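Local atomic coordinates of aspartate aminotransferase, mitochondrial (Trypanosoma brucei brucei, PDB entry 4W5K), a protein that probably transfers amino groups between L-aspartate and 2-oxoglutarate as a homodimeric, pyridoxal phosphate-dependent class I aminotransferase. Residues Q301-A304 and L305-E309. The protein carries 1 engineered substitution. Sequence-based numbering, arbitrary orientation.
Sequences QLTA and LWKKE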
loop_
_atom_site.group_PDB
_atom_site.type_symbol
_atom_site.label_atom_id
_atom_site.label_comp_id
_atom_site.label_asym_id
_atom_site.label_seq_id
_atom_site.Cartn_x
_atom_site.Cartn_y
_atom_site.Cartn_z
ATOM N N GLN A 301 -6.714 -21.500 -19.832
ATOM C CA GLN A 301 -5.902 -21.014 -20.945
ATOM C C GLN A 301 -4.863 -19.979 -20.505
ATOM O O GLN A 301 -3.709 -20.029 -20.939
ATOM C CB GLN A 301 -6.796 -20.424 -22.039
ATOM C CG GLN A 301 -7.480 -21.466 -22.896
ATOM C CD GLN A 301 -8.431 -20.849 -23.900
ATOM O OE1 GLN A 301 -9.365 -20.137 -23.531
ATOM N NE2 GLN A 301 -8.194 -21.111 -25.177
ATOM N N LEU A 302 -5.272 -19.039 -19.657
ATOM C CA LEU A 302 -4.358 -17.990 -19.217
ATOM C C LEU A 302 -3.301 -18.590 -18.312
ATOM O O LEU A 302 -2.141 -18.163 -18.325
ATOM C CB LEU A 302 -5.111 -16.863 -18.491
ATOM C CG LEU A 302 -5.985 -15.968 -19.382
ATOM C CD1 LEU A 302 -6.656 -14.888 -18.538
ATOM C CD2 LEU A 302 -5.164 -15.350 -20.501
ATOM N N THR A 303 -3.709 -19.583 -17.525
ATOM C CA THR A 303 -2.800 -20.250 -16.582
ATOM C C THR A 303 -1.727 -21.004 -17.358
ATOM O O THR A 303 -0.536 -20.927 -17.036
ATOM C CB THR A 303 -3.577 -21.205 -15.647
ATOM O OG1 THR A 303 -4.345 -20.430 -14.699
ATOM C CG2 THR A 303 -2.628 -22.095 -14.872
ATOM N N ALA A 304 -2.149 -21.700 -18.405
ATOM C CA ALA A 304 -1.208 -22.399 -19.269
ATOM C C ALA A 304 -0.226 -21.416 -19.923
ATOM O O ALA A 304 0.968 -21.692 -20.027
ATOM C CB ALA A 304 -1.969 -23.194 -20.338
ATOM N N LEU A 305 -0.743 -20.275 -20.373
ATOM C CA LEU A 305 0.079 -19.257 -21.010
ATOM C C LEU A 305 1.089 -18.700 -20.026
ATOM O O LEU A 305 2.280 -18.591 -20.337
ATOM C CB LEU A 305 -0.792 -18.127 -21.570
ATOM C CG LEU A 305 -0.029 -16.966 -22.213
ATOM C CD1 LEU A 305 0.964 -17.471 -23.277
ATOM C CD2 LEU A 305 -1.003 -15.959 -22.807
ATOM N N TRP A 306 0.604 -18.355 -18.834
ATOM C CA TRP A 306 1.485 -17.901 -17.765
ATOM C C TRP A 306 2.640 -18.883 -17.509
ATOM O O TRP A 306 3.798 -18.469 -17.407
ATOM C CB TRP A 306 0.676 -17.673 -16.483
ATOM C CG TRP A 306 1.494 -17.266 -15.305
ATOM C CD1 TRP A 306 2.363 -16.208 -15.217
ATOM C CD2 TRP A 306 1.498 -17.896 -14.015
ATOM N NE1 TRP A 306 2.896 -16.147 -13.945
ATOM C CE2 TRP A 306 2.397 -17.181 -13.202
ATOM C CE3 TRP A 306 0.828 -19.001 -13.477
ATOM C CZ2 TRP A 306 2.637 -17.522 -11.855
ATOM C CZ3 TRP A 306 1.081 -19.353 -12.157
ATOM C CH2 TRP A 306 1.983 -18.617 -11.364
ATOM N N LYS A 307 2.328 -20.168 -17.403
ATOM C CA LYS A 307 3.374 -21.165 -17.153
ATOM C C LYS A 307 4.426 -21.188 -18.269
ATOM O O LYS A 307 5.615 -21.321 -17.990
ATOM C CB LYS A 307 2.750 -22.549 -16.972
ATOM C CG LYS A 307 2.014 -22.703 -15.623
ATOM C CD LYS A 307 1.354 -24.073 -15.531
ATOM C CE LYS A 307 0.676 -24.309 -14.180
ATOM N NZ LYS A 307 -0.136 -25.566 -14.225
ATOM N N LYS A 308 3.992 -21.022 -19.516
ATOM C CA LYS A 308 4.924 -20.950 -20.640
ATOM C C LYS A 308 5.830 -19.721 -20.507
ATOM O O LYS A 308 7.049 -19.808 -20.734
ATOM C CB LYS A 308 4.162 -20.927 -21.976
ATOM C CG LYS A 308 5.052 -20.827 -23.187
ATOM C CD LYS A 308 4.234 -20.666 -24.475
ATOM C CE LYS A 308 4.041 -19.195 -24.802
ATOM N NZ LYS A 308 3.199 -18.984 -26.019
ATOM N N GLU A 309 5.242 -18.590 -20.115
ATOM C CA GLU A 309 6.009 -17.362 -19.983
ATOM C C GLU A 309 6.971 -17.417 -18.799
ATOM O O GLU A 309 8.079 -16.874 -18.875
ATOM C CB GLU A 309 5.056 -16.159 -19.871
ATOM C CG GLU A 309 4.213 -16.003 -21.144
ATOM C CD GLU A 309 3.465 -14.671 -21.234
ATOM O OE1 GLU A 309 2.387 -14.549 -20.607
ATOM O OE2 GLU A 309 3.943 -13.768 -21.965
#
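Leu-305, Thr-303 and Ala-304 carry most of this contact, which spans little more than two turns of one continuous helix. The amide of Leu-305 donates to Gln-301 O (N to O 3.0 Å). The CB of Leu-305 rests 3.5 Å from that same oxygen and equally far from Leu-302 O. Its CG, anti to the backbone N (chi1 178°), lies beside the carbonyl carbon, and the side chain packs on Glu-49 and Cys-50. The straightest of the four i to i+4 bonds runs from Trp-306 N to Leu-302 O, at 2.8 Å and an N-H...O angle of 169°. Thr-303 receives Lys-307 N on its carbonyl oxygen, and against this same oxygen lies CG of Lys-307, 3.4 Å away. The two side chains run side by side in the same direction: the lysine is extended beyond CG, and its CE comes within 4.0 Å of Thr-303 CG2, an aliphatic touch made by the last carbon before the ammonium group. At chi1 -72° OG1 of Thr-303 sits beside its backbone N, where the hydroxyl proton is shared between the carbonyl oxygens of Ile-296 and Asp-299; this leaves CG2 anti to N, next to Lys-307. Ala-304 takes part mainly through its carbonyl, which accepts Lys-308 N at 3.1 Å. All this belongs to the opening turns of the long helix 300-331. Leu-305 faces helix 49-52, whereas Leu-302 leans on helix 287-297; Trp-306, stacked with Phe-247 and bonded through NE1 to Asn-246 O, touches both of those helices and helix 220-223.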